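Local structure of glycosyl hyrolase, family 3 (Deinococcus radiodurans, 3TEV) at residues N129-A141 against R148-G161. The protein probably hydrolyses O-glycosidic bonds, as a member of glycosyl hydrolase family 3 with a TIM-barrel-type domain. Numbering follows the deposited sequence.
Sequences NFTPVLDINVNPA and RAYGSDAARVTRHG
In this family 3 TIM-barrel-type domain, the loop that leaves strand 128-129 runs outward along the first two turns of helix 154-169, which comes back antiparallel to it within one beta-to-alpha connection, and Leu134 and Ile136 lie on Val157 and Ala154 of that helix. Val157 CG1, placed anti to its backbone N (chi1 167°), comes 3.4 Å from Leu134 O, while Leu134 CD2 rests on Gly161 CA at 3.8 Å. Ile136 splits its branches: CD1 reaches Ala154 CA, and CG2 packs against the backbone of Ser152. One direct hydrogen bond joins the segments, Asn137 N to Gly151 O (3.1 Å); it lies in the carbonyl plane but is bent at the hydrogen (137°). Water supplies further links: one molecule donates to Val133 O and Asp135 O and accepts from Tyr150 N, bridging three backbone polar atoms. Asp135 itself turns to other partners, its OD2 hydrogen-bonded to His179 ND1 and its OD1 to the backbone N of His183. Just before the helix, Asp153 is the N-cap, its OD2 accepting from Arg156 N at 2.9 Å. At the Pro132 end, the Tyr150 ring presents its edge to Pro132 CB, 3.9 Å from CE2, and a second water joins Tyr150 OH (2.9 Å) to Val133 N.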
ATOM      1  N   ASN A 129      -7.420  -1.595  -4.234  1.00 36.55           N
ATOM      2  CA  ASN A 129      -7.827  -2.225  -2.979  1.00 36.59           C
ATOM      3  C   ASN A 129      -6.600  -2.794  -2.270  1.00 36.98           C
ATOM      4  O   ASN A 129      -5.760  -3.452  -2.899  1.00 37.44           O
ATOM      5  CB  ASN A 129      -8.846  -3.340  -3.246  1.00 35.58           C
ATOM      6  CG  ASN A 129      -9.526  -3.833  -1.976  1.00 36.02           C
ATOM      7  OD1 ASN A 129      -9.469  -3.176  -0.930  1.00 38.60           O
ATOM      8  ND2 ASN A 129     -10.182  -4.989  -2.060  1.00 32.26           N
ATOM      9  N   PHE A 130      -6.488  -2.554  -0.971  1.00 37.48           N
ATOM     10  CA  PHE A 130      -5.338  -3.046  -0.199  1.00 38.56           C
ATOM     11  C   PHE A 130      -5.540  -4.492   0.269  1.00 39.40           C
ATOM     12  O   PHE A 130      -5.784  -4.735   1.457  1.00 39.79           O
ATOM     13  CB  PHE A 130      -5.074  -2.142   1.004  1.00 38.28           C
ATOM     14  CG  PHE A 130      -4.360  -0.877   0.669  1.00 40.35           C
ATOM     15  CD1 PHE A 130      -2.991  -0.885   0.400  1.00 43.29           C
ATOM     16  CD2 PHE A 130      -5.035   0.337   0.667  1.00 40.46           C
ATOM     17  CE1 PHE A 130      -2.319   0.317   0.087  1.00 45.49           C
ATOM     18  CE2 PHE A 130      -4.379   1.541   0.374  1.00 41.61           C
ATOM     19  CZ  PHE A 130      -3.032   1.548   0.084  1.00 44.03           C
ATOM     20  N   THR A 131      -5.527  -5.426  -0.682  1.00 40.61           N
ATOM     21  CA  THR A 131      -5.459  -6.883  -0.453  1.00 41.60           C
ATOM     22  C   THR A 131      -4.685  -7.445  -1.648  1.00 41.09           C
ATOM     23  O   THR A 131      -4.558  -6.761  -2.666  1.00 40.69           O
ATOM     24  CB  THR A 131      -6.850  -7.629  -0.407  1.00 42.31           C
ATOM     25  OG1 THR A 131      -7.705  -7.154  -1.462  1.00 45.56           O
ATOM     26  CG2 THR A 131      -7.524  -7.516   0.951  1.00 42.88           C
ATOM     27  N   PRO A 132      -4.169  -8.685  -1.534  1.00 40.77           N
ATOM     28  CA  PRO A 132      -4.316  -9.580  -0.379  1.00 41.02           C
ATOM     29  C   PRO A 132      -3.259  -9.368   0.709  1.00 41.37           C
ATOM     30  O   PRO A 132      -2.154  -8.891   0.446  1.00 41.08           O
ATOM     31  CB  PRO A 132      -4.130 -10.967  -1.000  1.00 40.84           C
ATOM     32  CG  PRO A 132      -3.094 -10.716  -2.109  1.00 40.88           C
ATOM     33  CD  PRO A 132      -3.383  -9.307  -2.621  1.00 40.72           C
ATOM     34  N   VAL A 133      -3.626  -9.737   1.928  1.00 41.74           N
ATOM     35  CA  VAL A 133      -2.675  -9.961   2.985  1.00 41.80           C
ATOM     36  C   VAL A 133      -1.892 -11.216   2.572  1.00 42.07           C
ATOM     37  O   VAL A 133      -2.493 -12.248   2.293  1.00 42.40           O
ATOM     38  CB  VAL A 133      -3.435 -10.203   4.310  1.00 41.91           C
ATOM     39  CG1 VAL A 133      -2.526 -10.834   5.382  1.00 41.23           C
ATOM     40  CG2 VAL A 133      -4.071  -8.898   4.799  1.00 41.14           C
ATOM     41  N   LEU A 134      -0.566 -11.109   2.492  1.00 42.04           N
ATOM     42  CA  LEU A 134       0.289 -12.270   2.239  1.00 42.41           C
ATOM     43  C   LEU A 134       1.114 -12.584   3.476  1.00 43.74           C
ATOM     44  O   LEU A 134       2.057 -13.375   3.419  1.00 43.74           O
ATOM     45  CB  LEU A 134       1.221 -12.045   1.042  1.00 41.90           C
ATOM     46  CG  LEU A 134       0.622 -11.721  -0.332  1.00 40.99           C
ATOM     47  CD1 LEU A 134       1.709 -11.489  -1.410  1.00 38.49           C
ATOM     48  CD2 LEU A 134      -0.340 -12.810  -0.757  1.00 39.44           C
ATOM     49  N   ASP A 135       0.778 -11.934   4.588  1.00 45.31           N
ATOM     50  CA  ASP A 135       1.358 -12.271   5.888  1.00 47.20           C
ATOM     51  C   ASP A 135       0.981 -13.719   6.208  1.00 48.61           C
ATOM     52  O   ASP A 135      -0.094 -14.185   5.832  1.00 48.01           O
ATOM     53  CB  ASP A 135       0.844 -11.325   6.989  1.00 47.20           C
ATOM     54  CG  ASP A 135       1.036  -9.842   6.641  1.00 47.65           C
ATOM     55  OD1 ASP A 135       2.084  -9.463   6.069  1.00 47.14           O
ATOM     56  OD2 ASP A 135       0.132  -9.042   6.957  1.00 48.90           O
ATOM     57  N   ILE A 136       1.886 -14.418   6.888  1.00 50.87           N
ATOM     58  CA  ILE A 136       1.673 -15.801   7.291  1.00 53.49           C
ATOM     59  C   ILE A 136       1.470 -15.885   8.794  1.00 56.34           C
ATOM     60  O   ILE A 136       2.346 -15.509   9.574  1.00 56.32           O
ATOM     61  CB  ILE A 136       2.886 -16.690   6.920  1.00 53.06           C
ATOM     62  CG1 ILE A 136       3.196 -16.588   5.431  1.00 51.96           C
ATOM     63  CG2 ILE A 136       2.635 -18.158   7.341  1.00 52.46           C
ATOM     64  CD1 ILE A 136       4.529 -17.167   5.062  1.00 51.63           C
ATOM     65  N   ASN A 137       0.312 -16.397   9.191  1.00 62.48           N
ATOM     66  CA  ASN A 137       0.009 -16.679  10.597  1.00 66.97           C
ATOM     67  C   ASN A 137       0.744 -17.953  11.083  1.00 69.98           C
ATOM     68  O   ASN A 137       0.115 -18.971  11.380  1.00 70.05           O
ATOM     69  CB  ASN A 137      -1.518 -16.800  10.771  1.00 67.22           C
ATOM     70  CG  ASN A 137      -1.946 -16.972  12.225  1.00 68.97           C
ATOM     71  OD1 ASN A 137      -2.666 -17.927  12.567  1.00 70.55           O
ATOM     72  ND2 ASN A 137      -1.510 -16.053  13.092  1.00 69.30           N
ATOM     73  N   VAL A 138       2.077 -17.881  11.168  1.00 73.32           N
ATOM     74  CA  VAL A 138       2.929 -19.077  11.359  1.00 76.66           C
ATOM     75  C   VAL A 138       3.036 -19.526  12.811  1.00 79.69           C
ATOM     76  O   VAL A 138       3.098 -20.720  13.089  1.00 79.90           O
ATOM     77  CB  VAL A 138       4.363 -18.900  10.727  1.00 76.43           C
ATOM     78  CG1 VAL A 138       5.159 -17.787  11.423  1.00 76.25           C
ATOM     79  CG2 VAL A 138       5.148 -20.227  10.728  1.00 76.66           C
ATOM     80  N   ASN A 139       3.061 -18.560  13.721  1.00 83.53           N
ATOM     81  CA  ASN A 139       3.208 -18.824  15.143  1.00 88.02           C
ATOM     82  C   ASN A 139       1.823 -18.842  15.792  1.00 91.06           C
ATOM     83  O   ASN A 139       1.135 -17.812  15.817  1.00 91.09           O
ATOM     84  CB  ASN A 139       4.106 -17.753  15.781  1.00 87.92           C
ATOM     85  CG  ASN A 139       4.821 -18.233  17.054  1.00 88.89           C
ATOM     86  OD1 ASN A 139       4.454 -19.242  17.672  1.00 88.67           O
ATOM     87  ND2 ASN A 139       5.849 -17.482  17.453  1.00 88.57           N
ATOM     88  N   PRO A 140       1.396 -20.020  16.295  1.00 94.60           N
ATOM     89  CA  PRO A 140       0.094 -20.118  16.962  1.00 97.00           C
ATOM     90  C   PRO A 140       0.023 -19.261  18.236  1.00 98.81           C
ATOM     91  O   PRO A 140      -1.014 -18.639  18.491  1.00 99.28           O
ATOM     92  CB  PRO A 140      -0.039 -21.619  17.285  1.00 97.41           C
ATOM     93  CG  PRO A 140       1.355 -22.160  17.248  1.00 96.91           C
ATOM     94  CD  PRO A 140       2.089 -21.321  16.231  1.00 95.04           C
ATOM     95  N   ALA A 141       1.121 -19.208  18.997  1.00 99.68           N
ATOM     96  CA  ALA A 141       1.196 -18.418  20.237  1.00 99.83           C
ATOM     97  C   ALA A 141       1.473 -16.920  20.004  1.00 98.53           C
ATOM     98  O   ALA A 141       1.676 -16.163  20.954  1.00 98.75           O
ATOM     99  CB  ALA A 141       2.226 -19.023  21.201  1.00100.41           C
ATOM    100  N   ARG A 148      -7.072 -12.548   9.286  1.00 74.02           N
ATOM    101  CA  ARG A 148      -6.830 -11.811   8.056  1.00 70.81           C
ATOM    102  C   ARG A 148      -5.798 -12.470   7.131  1.00 68.09           C
ATOM    103  O   ARG A 148      -5.653 -12.057   5.983  1.00 67.62           O
ATOM    104  CB  ARG A 148      -6.438 -10.367   8.386  1.00 70.96           C
ATOM    105  CG  ARG A 148      -7.424  -9.633   9.311  1.00 72.38           C
ATOM    106  CD  ARG A 148      -6.807  -8.346   9.854  1.00 75.73           C
ATOM    107  NE  ARG A 148      -6.124  -7.613   8.784  1.00 77.94           N
ATOM    108  CZ  ARG A 148      -5.194  -6.672   8.952  1.00 78.58           C
ATOM    109  NH1 ARG A 148      -4.653  -6.094   7.885  1.00 78.37           N
ATOM    110  NH2 ARG A 148      -4.802  -6.313  10.171  1.00 79.00           N
ATOM    111  N   ALA A 149      -5.087 -13.483   7.628  1.00 65.87           N
ATOM    112  CA  ALA A 149      -4.196 -14.298   6.787  1.00 63.90           C
ATOM    113  C   ALA A 149      -4.953 -15.500   6.221  1.00 62.88           C
ATOM    114  O   ALA A 149      -5.940 -15.936   6.805  1.00 62.19           O
ATOM    115  CB  ALA A 149      -2.978 -14.759   7.569  1.00 63.87           C
ATOM    116  N   TYR A 150      -4.492 -16.015   5.079  1.00 62.04           N
ATOM    117  CA  TYR A 150      -5.107 -17.181   4.432  1.00 61.69           C
ATOM    118  C   TYR A 150      -4.663 -18.511   5.038  1.00 62.04           C
ATOM    119  O   TYR A 150      -5.300 -19.531   4.796  1.00 62.37           O
ATOM    120  CB  TYR A 150      -4.846 -17.176   2.920  1.00 61.12           C
ATOM    121  CG  TYR A 150      -5.557 -16.063   2.188  1.00 61.05           C
ATOM    122  CD1 TYR A 150      -6.917 -16.164   1.870  1.00 60.67           C
ATOM    123  CD2 TYR A 150      -4.878 -14.897   1.819  1.00 59.94           C
ATOM    124  CE1 TYR A 150      -7.586 -15.133   1.203  1.00 60.56           C
ATOM    125  CE2 TYR A 150      -5.538 -13.861   1.163  1.00 60.57           C
ATOM    126  CZ  TYR A 150      -6.892 -13.987   0.855  1.00 60.90           C
ATOM    127  OH  TYR A 150      -7.548 -12.961   0.199  1.00 61.96           O
ATOM    128  N   GLY A 151      -3.583 -18.502   5.819  1.00 62.16           N
ATOM    129  CA  GLY A 151      -3.041 -19.731   6.413  1.00 63.30           C
ATOM    130  C   GLY A 151      -1.800 -19.577   7.292  1.00 63.82           C
ATOM    131  O   GLY A 151      -1.412 -18.459   7.656  1.00 63.25           O
ATOM    132  N   SER A 152      -1.184 -20.716   7.632  1.00 64.79           N
ATOM    133  CA  SER A 152      -0.033 -20.771   8.551  1.00 65.36           C
ATOM    134  C   SER A 152       1.282 -21.249   7.902  1.00 65.03           C
ATOM    135  O   SER A 152       2.297 -21.446   8.585  1.00 64.76           O
ATOM    136  CB  SER A 152      -0.370 -21.590   9.819  1.00 65.74           C
ATOM    137  OG  SER A 152      -0.874 -22.886   9.516  1.00 66.54           O
ATOM    138  N   ASP A 153       1.249 -21.408   6.580  1.00 64.31           N
ATOM    139  CA  ASP A 153       2.421 -21.762   5.787  1.00 63.77           C
ATOM    140  C   ASP A 153       2.398 -20.987   4.470  1.00 62.01           C
ATOM    141  O   ASP A 153       1.333 -20.551   4.012  1.00 61.40           O
ATOM    142  CB  ASP A 153       2.476 -23.282   5.545  1.00 64.68           C
ATOM    143  CG  ASP A 153       1.271 -23.801   4.770  1.00 67.20           C
ATOM    144  OD1 ASP A 153       0.354 -24.388   5.392  1.00 70.09           O
ATOM    145  OD2 ASP A 153       1.239 -23.622   3.532  1.00 69.36           O
ATOM    146  N   ALA A 154       3.579 -20.816   3.878  1.00 60.73           N
ATOM    147  CA  ALA A 154       3.764 -20.045   2.643  1.00 59.11           C
ATOM    148  C   ALA A 154       2.952 -20.581   1.451  1.00 58.61           C
ATOM    149  O   ALA A 154       2.391 -19.795   0.674  1.00 57.83           O
ATOM    150  CB  ALA A 154       5.242 -19.978   2.290  1.00 58.95           C
ATOM    151  N   ALA A 155       2.889 -21.912   1.337  1.00 58.07           N
ATOM    152  CA  ALA A 155       2.197 -22.603   0.246  1.00 57.76           C
ATOM    153  C   ALA A 155       0.717 -22.245   0.173  1.00 57.13           C
ATOM    154  O   ALA A 155       0.206 -21.967  -0.911  1.00 57.33           O
ATOM    155  CB  ALA A 155       2.384 -24.161   0.363  1.00 57.62           C
ATOM    156  N   ARG A 156       0.039 -22.260   1.322  1.00 54.32           N
ATOM    157  CA  ARG A 156      -1.389 -21.926   1.399  1.00 53.34           C
ATOM    158  C   ARG A 156      -1.642 -20.440   1.145  1.00 51.23           C
ATOM    159  O   ARG A 156      -2.612 -20.062   0.481  1.00 51.22           O
ATOM    160  CB  ARG A 156      -1.973 -22.313   2.761  1.00 54.00           C
ATOM    161  CG  ARG A 156      -3.507 -22.268   2.846  1.00 56.49           C
ATOM    162  CD  ARG A 156      -4.136 -23.452   2.135  1.00 60.68           C
ATOM    163  NE  ARG A 156      -3.663 -24.708   2.708  1.00 64.95           N
ATOM    164  CZ  ARG A 156      -4.406 -25.534   3.440  1.00 66.11           C
ATOM    165  NH1 ARG A 156      -5.686 -25.269   3.686  1.00 65.38           N
ATOM    166  NH2 ARG A 156      -3.856 -26.637   3.916  1.00 66.42           N
ATOM    167  N   VAL A 157      -0.770 -19.597   1.675  1.00 49.20           N
ATOM    168  CA  VAL A 157      -0.907 -18.157   1.470  1.00 46.97           C
ATOM    169  C   VAL A 157      -0.652 -17.810   0.001  1.00 46.64           C
ATOM    170  O   VAL A 157      -1.408 -17.044  -0.595  1.00 46.10           O
ATOM    171  CB  VAL A 157      -0.021 -17.371   2.453  1.00 46.76           C
ATOM    172  CG1 VAL A 157       0.119 -15.864   2.047  1.00 45.26           C
ATOM    173  CG2 VAL A 157      -0.592 -17.539   3.882  1.00 45.46           C
ATOM    174  N   THR A 158       0.386 -18.408  -0.582  1.00 46.80           N
ATOM    175  CA  THR A 158       0.697 -18.224  -2.005  1.00 47.11           C
ATOM    176  C   THR A 158      -0.484 -18.586  -2.912  1.00 47.32           C
ATOM    177  O   THR A 158      -0.833 -17.824  -3.813  1.00 47.25           O
ATOM    178  CB  THR A 158       1.936 -19.056  -2.406  1.00 47.29           C
ATOM    179  OG1 THR A 158       3.074 -18.570  -1.691  1.00 47.51           O
ATOM    180  CG2 THR A 158       2.205 -18.968  -3.909  1.00 47.94           C
ATOM    181  N   ARG A 159      -1.103 -19.739  -2.676  0.50 47.56           N
ATOM    182  CA  ARG A 159      -2.196 -20.197  -3.535  0.50 48.32           C
ATOM    183  C   ARG A 159      -3.441 -19.296  -3.465  0.50 47.79           C
ATOM    184  O   ARG A 159      -4.039 -18.980  -4.501  0.50 47.71           O
ATOM    185  CB  ARG A 159      -2.551 -21.683  -3.276  0.50 49.01           C
ATOM    186  CG  ARG A 159      -1.750 -22.659  -4.153  0.50 51.08           C
ATOM    187  CD  ARG A 159      -2.074 -24.140  -3.888  0.50 54.85           C
ATOM    188  NE  ARG A 159      -3.443 -24.505  -4.259  0.50 56.65           N
ATOM    189  CZ  ARG A 159      -4.490 -24.471  -3.381  0.50 56.74           C
ATOM    190  NH1 ARG A 159      -4.311 -24.088  -2.082  0.50 55.84           N
ATOM    191  NH2 ARG A 159      -5.700 -24.830  -3.800  0.50 57.12           N
ATOM    192  N   HIS A 160      -3.828 -18.876  -2.261  1.00 47.28           N
ATOM    193  CA  HIS A 160      -4.985 -17.994  -2.149  1.00 46.80           C
ATOM    194  C   HIS A 160      -4.661 -16.536  -2.461  1.00 45.78           C
ATOM    195  O   HIS A 160      -5.516 -15.802  -2.973  1.00 45.94           O
ATOM    196  CB  HIS A 160      -5.687 -18.195  -0.814  1.00 46.69           C
ATOM    197  CG  HIS A 160      -6.347 -19.526  -0.716  1.00 49.07           C
ATOM    198  ND1 HIS A 160      -7.563 -19.789  -1.310  1.00 51.08           N
ATOM    199  CD2 HIS A 160      -5.931 -20.694  -0.169  1.00 50.70           C
ATOM    200  CE1 HIS A 160      -7.888 -21.055  -1.096  1.00 52.48           C
ATOM    201  NE2 HIS A 160      -6.913 -21.625  -0.409  1.00 52.06           N
ATOM    202  N   GLY A 161      -3.417 -16.132  -2.195  1.00 44.81           N
ATOM    203  CA  GLY A 161      -2.942 -14.807  -2.596  1.00 43.91           C
ATOM    204  C   GLY A 161      -3.041 -14.626  -4.103  1.00 43.79           C
ATOM    205  O   GLY A 161      -3.475 -13.582  -4.580  1.00 43.35           O
TER
HETATM  206  O   HOH W   1      -2.247 -14.403   4.092  1.00 49.13           O
HETATM  207  O   HOH W   2      -6.572 -10.777   1.910  1.00 64.99           O